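Local coordinates for protein putative sulfatase yidJ (Bacteroides fragilis, PDB 2QZU) that probably hydrolyses aryl sulfate esters, as sulfatases do, with a calcium ion likely bound at its active site, at residues N29-M34 with D304-V309; S71-S76 with Y402-D407. All blocks are in the same frame, centred on the assembly; numbering follows the deposited sequence.

Contact 1 of 2, residues N29-M34 with D304-V309; sequences NLVFIM and DNTIVV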
# COMPACT_ATOMS: atom_id res chain seq x y z
N ASN A 29 -27.16 25.63 -16.29
CA ASN A 29 -26.45 24.37 -16.41
C ASN A 29 -25.96 24.05 -15.02
O ASN A 29 -26.05 24.88 -14.11
CB ASN A 29 -25.25 24.51 -17.34
CG ASN A 29 -25.62 25.03 -18.70
OD1 ASN A 29 -25.08 26.04 -19.16
ND2 ASN A 29 -26.55 24.35 -19.35
N LEU A 30 -25.43 22.85 -14.84
CA LEU A 30 -24.90 22.44 -13.55
C LEU A 30 -23.64 21.62 -13.73
O LEU A 30 -23.61 20.66 -14.50
CB LEU A 30 -25.93 21.59 -12.79
CG LEU A 30 -25.43 20.83 -11.55
CD1 LEU A 30 -25.04 21.81 -10.44
CD2 LEU A 30 -26.53 19.89 -11.06
N VAL A 31 -22.59 22.02 -13.03
CA VAL A 31 -21.33 21.28 -13.05
C VAL A 31 -21.08 20.98 -11.58
O VAL A 31 -20.69 21.85 -10.80
CB VAL A 31 -20.18 22.11 -13.65
CG1 VAL A 31 -18.87 21.33 -13.51
CG2 VAL A 31 -20.46 22.38 -15.13
N PHE A 32 -21.35 19.74 -11.21
CA PHE A 32 -21.21 19.30 -9.83
C PHE A 32 -19.89 18.56 -9.68
O PHE A 32 -19.72 17.45 -10.20
CB PHE A 32 -22.39 18.38 -9.50
CG PHE A 32 -22.54 18.06 -8.04
CD1 PHE A 32 -21.67 17.16 -7.41
CD2 PHE A 32 -23.58 18.61 -7.30
CE1 PHE A 32 -21.85 16.82 -6.07
CE2 PHE A 32 -23.77 18.27 -5.96
CZ PHE A 32 -22.90 17.37 -5.35
N ILE A 33 -18.95 19.19 -8.99
CA ILE A 33 -17.64 18.61 -8.79
C ILE A 33 -17.46 18.20 -7.34
O ILE A 33 -17.78 18.96 -6.43
CB ILE A 33 -16.52 19.60 -9.15
CG1 ILE A 33 -16.70 20.08 -10.60
CG2 ILE A 33 -15.15 18.93 -8.99
CD1 ILE A 33 -15.72 21.15 -11.01
N MSE A 34 -16.96 16.99 -7.12
CA MSE A 34 -16.71 16.54 -5.77
C MSE A 34 -15.44 15.71 -5.74
O MSE A 34 -15.09 15.05 -6.72
CB MSE A 34 -17.90 15.73 -5.23
CG MSE A 34 -18.21 14.45 -5.97
SE MSE A 34 -19.71 13.52 -5.16
CE MSE A 34 -20.76 13.15 -6.75
N ASP A 304 -20.79 31.73 -16.57
CA ASP A 304 -21.74 32.66 -15.97
C ASP A 304 -23.14 32.11 -15.71
O ASP A 304 -23.74 32.44 -14.68
CB ASP A 304 -21.87 33.93 -16.82
CG ASP A 304 -20.60 34.74 -16.86
OD1 ASP A 304 -19.73 34.53 -15.98
OD2 ASP A 304 -20.47 35.59 -17.76
N ASN A 305 -23.67 31.31 -16.62
CA ASN A 305 -25.01 30.78 -16.39
C ASN A 305 -25.00 29.30 -16.08
O ASN A 305 -25.84 28.54 -16.57
CB ASN A 305 -25.95 31.05 -17.57
CG ASN A 305 -27.41 30.84 -17.20
OD1 ASN A 305 -27.86 31.33 -16.15
ND2 ASN A 305 -28.15 30.13 -18.03
N THR A 306 -24.03 28.91 -15.27
CA THR A 306 -23.88 27.54 -14.84
C THR A 306 -23.65 27.56 -13.34
O THR A 306 -22.89 28.38 -12.84
CB THR A 306 -22.67 26.86 -15.50
OG1 THR A 306 -22.89 26.72 -16.90
CG2 THR A 306 -22.42 25.48 -14.88
N ILE A 307 -24.33 26.68 -12.63
CA ILE A 307 -24.12 26.59 -11.19
C ILE A 307 -22.97 25.60 -11.04
O ILE A 307 -23.08 24.45 -11.46
CB ILE A 307 -25.36 26.03 -10.47
CG1 ILE A 307 -26.53 27.00 -10.61
CG2 ILE A 307 -25.03 25.78 -8.99
CD1 ILE A 307 -27.85 26.43 -10.13
N VAL A 308 -21.86 26.05 -10.48
CA VAL A 308 -20.71 25.19 -10.26
C VAL A 308 -20.63 24.93 -8.76
O VAL A 308 -20.66 25.86 -7.96
CB VAL A 308 -19.40 25.84 -10.74
CG1 VAL A 308 -18.20 24.93 -10.42
CG2 VAL A 308 -19.47 26.11 -12.23
N VAL A 309 -20.56 23.65 -8.40
CA VAL A 309 -20.48 23.26 -7.00
C VAL A 309 -19.23 22.42 -6.76
O VAL A 309 -18.93 21.53 -7.55
CB VAL A 309 -21.69 22.38 -6.59
CG1 VAL A 309 -21.58 22.02 -5.11
CG2 VAL A 309 -22.99 23.10 -6.88
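V31 and T306 meet through their methyl groups on one face of a parallel pair of strands, CG2 to CG2 at 3.7 Å, the two side chains crossing obliquely. In T306 this methyl lies anti to the backbone N, while OG1 (chi1 -67°) stands beside that N and comes within 3.3 Å of CB of N29; the hydroxyl is hydrogen-bonded to the carbonyl of L302. V308 follows on the same face, its CG2 4.3 Å from CB of V31, and L297 of helix 267-299 packs on V31 and V308. On the other face, L30 reaches across to its neighbour: chi2 (67°) brings CD1 to 3.4 Å from O of I307, and CD1 also touches V309 CG2. Beyond it the F32 ring approaches V309 obliquely, CD2 to CB 4.3 Å, and L365 of helix 361-368 packs against F32, I307 and V309. Between the two layers run five backbone hydrogen bonds, from N29 N to N305 O, just before the second strand begins, to I33 N donating to V309 O at 2.7 Å. These strands are neighbours inside the mixed sheet of the alkaline-phosphatase-like sulfatase fold, and L30 and F32 bond on to strand 222-228. Buried backbone groups of strand 29-35 are thus bonded along both its edges, while largely aliphatic side chains pack against the helices on the two faces.

Contact 2 of 2, residues S71-S76 with Y402-D407; sequences SSYPVS and YFVKFD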
# COMPACT_ATOMS: atom_id res chain seq x y z
N SER A 71 -21.64 16.72 6.24
CA SER A 71 -22.18 15.51 5.65
C SER A 71 -22.71 14.73 6.86
O SER A 71 -21.93 14.34 7.74
CB SER A 71 -21.09 14.71 4.93
OG SER A 71 -21.64 13.54 4.34
N SER A 72 -24.02 14.51 6.90
CA SER A 72 -24.66 13.83 8.02
C SER A 72 -24.27 12.37 8.27
O SER A 72 -24.23 11.93 9.42
CB SER A 72 -26.18 13.95 7.88
OG SER A 72 -26.58 15.30 8.05
N TYR A 73 -24.01 11.62 7.21
CA TYR A 73 -23.58 10.23 7.36
C TYR A 73 -22.26 10.24 6.59
O TYR A 73 -22.22 9.95 5.40
CB TYR A 73 -24.58 9.28 6.70
CG TYR A 73 -24.44 7.83 7.14
CD1 TYR A 73 -23.26 7.35 7.69
CD2 TYR A 73 -25.50 6.93 6.99
CE1 TYR A 73 -23.13 6.02 8.10
CE2 TYR A 73 -25.38 5.59 7.38
CZ TYR A 73 -24.19 5.15 7.94
OH TYR A 73 -24.05 3.84 8.33
N PRO A 74 -21.16 10.60 7.28
CA PRO A 74 -19.83 10.67 6.66
C PRO A 74 -19.16 9.36 6.25
O PRO A 74 -18.14 8.97 6.81
CB PRO A 74 -19.03 11.46 7.70
CG PRO A 74 -19.61 10.97 8.98
CD PRO A 74 -21.10 10.95 8.71
N VAL A 75 -19.76 8.71 5.25
CA VAL A 75 -19.28 7.45 4.68
C VAL A 75 -19.63 7.53 3.19
O VAL A 75 -20.69 8.06 2.83
CB VAL A 75 -19.97 6.24 5.31
CG1 VAL A 75 -19.45 4.95 4.68
CG2 VAL A 75 -19.71 6.22 6.81
N SER A 76 -18.77 7.00 2.34
CA SER A 76 -18.97 7.08 0.89
C SER A 76 -20.36 6.76 0.31
O SER A 76 -21.09 7.66 -0.09
CB SER A 76 -17.91 6.24 0.16
OG SER A 76 -18.05 6.38 -1.24
N TYR A 402 -25.70 10.37 11.44
CA TYR A 402 -26.09 8.97 11.33
C TYR A 402 -24.97 7.94 11.28
O TYR A 402 -23.88 8.20 10.78
CB TYR A 402 -26.89 8.73 10.04
CG TYR A 402 -28.22 9.41 9.94
CD1 TYR A 402 -29.37 8.80 10.44
CD2 TYR A 402 -28.33 10.66 9.35
CE1 TYR A 402 -30.60 9.43 10.36
CE2 TYR A 402 -29.56 11.30 9.26
CZ TYR A 402 -30.69 10.68 9.77
OH TYR A 402 -31.91 11.31 9.71
N PHE A 403 -25.30 6.77 11.82
CA PHE A 403 -24.48 5.58 11.73
C PHE A 403 -25.51 4.48 11.87
O PHE A 403 -26.18 4.37 12.90
CB PHE A 403 -23.44 5.37 12.83
CG PHE A 403 -22.77 4.03 12.71
CD1 PHE A 403 -21.96 3.75 11.61
CD2 PHE A 403 -23.06 3.00 13.60
CE1 PHE A 403 -21.48 2.46 11.38
CE2 PHE A 403 -22.58 1.71 13.38
CZ PHE A 403 -21.79 1.44 12.27
N VAL A 404 -25.67 3.70 10.81
CA VAL A 404 -26.64 2.61 10.81
C VAL A 404 -25.91 1.29 10.59
O VAL A 404 -25.14 1.16 9.63
CB VAL A 404 -27.68 2.79 9.66
CG1 VAL A 404 -28.70 1.65 9.70
CG2 VAL A 404 -28.37 4.13 9.79
N LYS A 405 -26.13 0.33 11.47
CA LYS A 405 -25.49 -0.98 11.31
C LYS A 405 -26.32 -1.63 10.20
O LYS A 405 -27.50 -1.90 10.39
CB LYS A 405 -25.57 -1.78 12.61
CG LYS A 405 -24.74 -3.06 12.58
CD LYS A 405 -24.65 -3.71 13.95
CE LYS A 405 -23.83 -5.00 13.89
NZ LYS A 405 -23.66 -5.60 15.24
N PHE A 406 -25.69 -1.87 9.06
CA PHE A 406 -26.40 -2.42 7.91
C PHE A 406 -27.19 -3.70 8.13
O PHE A 406 -28.26 -3.87 7.53
CB PHE A 406 -25.44 -2.63 6.73
CG PHE A 406 -24.44 -3.73 6.94
CD1 PHE A 406 -23.29 -3.50 7.68
CD2 PHE A 406 -24.65 -4.99 6.39
CE1 PHE A 406 -22.35 -4.52 7.88
CE2 PHE A 406 -23.73 -6.02 6.59
CZ PHE A 406 -22.58 -5.78 7.33
N ASP A 407 -26.70 -4.59 8.98
CA ASP A 407 -27.40 -5.84 9.24
C ASP A 407 -28.27 -5.86 10.50
O ASP A 407 -28.78 -6.90 10.89
CB ASP A 407 -26.39 -7.01 9.27
CG ASP A 407 -25.31 -6.82 10.31
OD1 ASP A 407 -25.12 -5.69 10.80
OD2 ASP A 407 -24.63 -7.82 10.64
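Y73 lies against Y402 and V404 where the loop leading into helix 76-85 of the sulfatase core meets strand 399-404, an outermost strand of the four-stranded antiparallel sheet. Two hydrogen bonds join the segments. Y402 N donates to S72 O at 2.9 Å, from above the carbonyl plane, and V404 N donates to the phenol oxygen of Y73 at 3.0 Å along a nearly straight line (170° at the hydrogen). That oxygen also has a weak bond to the carbonyl of T95. The phenol thus takes a peptide N-H on the edge of strand 399-404 turned away from strand 412-417, to which F403 is bonded through its backbone.

The Y73 ring packs against the strand between these two bonds. Its CG is anti to the backbone N (chi1 -163°), and the strand's backbone lies over one face of the ring: Y402 C sits above the ring centre and F403 N nearer the rim. CB of Y402 makes an off-centre CH-pi contact, 4.2 Å from the ring centroid, and the two tyrosine side chains cross at about a right angle. The Y402 ring itself turns an edge to CB of S72, and its hydroxyl is hydrogen-bonded to W468.

Apolar packing completes the join, with V404 CG2 against CE2 of Y73. P74 centres an inverse gamma turn, and V75 is the N-cap of helix 76-85, whose first residue is S76, the position predicted to mature to 3-oxoalanine but present here as serine. Its OG is hydrogen-bonded to H134 ND1 and R80 NE.

From the N terminus, the chain first lays down strand 29-35, then passes through strand 64-66 and the loop at 71-76 before helix 76-85. Contact 1 closes when the chain returns at 304-309, some 270 residues after 34, setting strand 306-311 beside the first strand in the middle of the large sheet. Contact 2 closes later, when 402-407 comes back to 71-76. Its first segment lies within the loop of contact 1 and its second beyond it, so the two closures cross. Their centres are 27 Å apart, on opposite sides of the chain's centre. Contact 1 pairs two middle strands of the large sheet; contact 2 ties the core to the four-stranded C-terminal sheet.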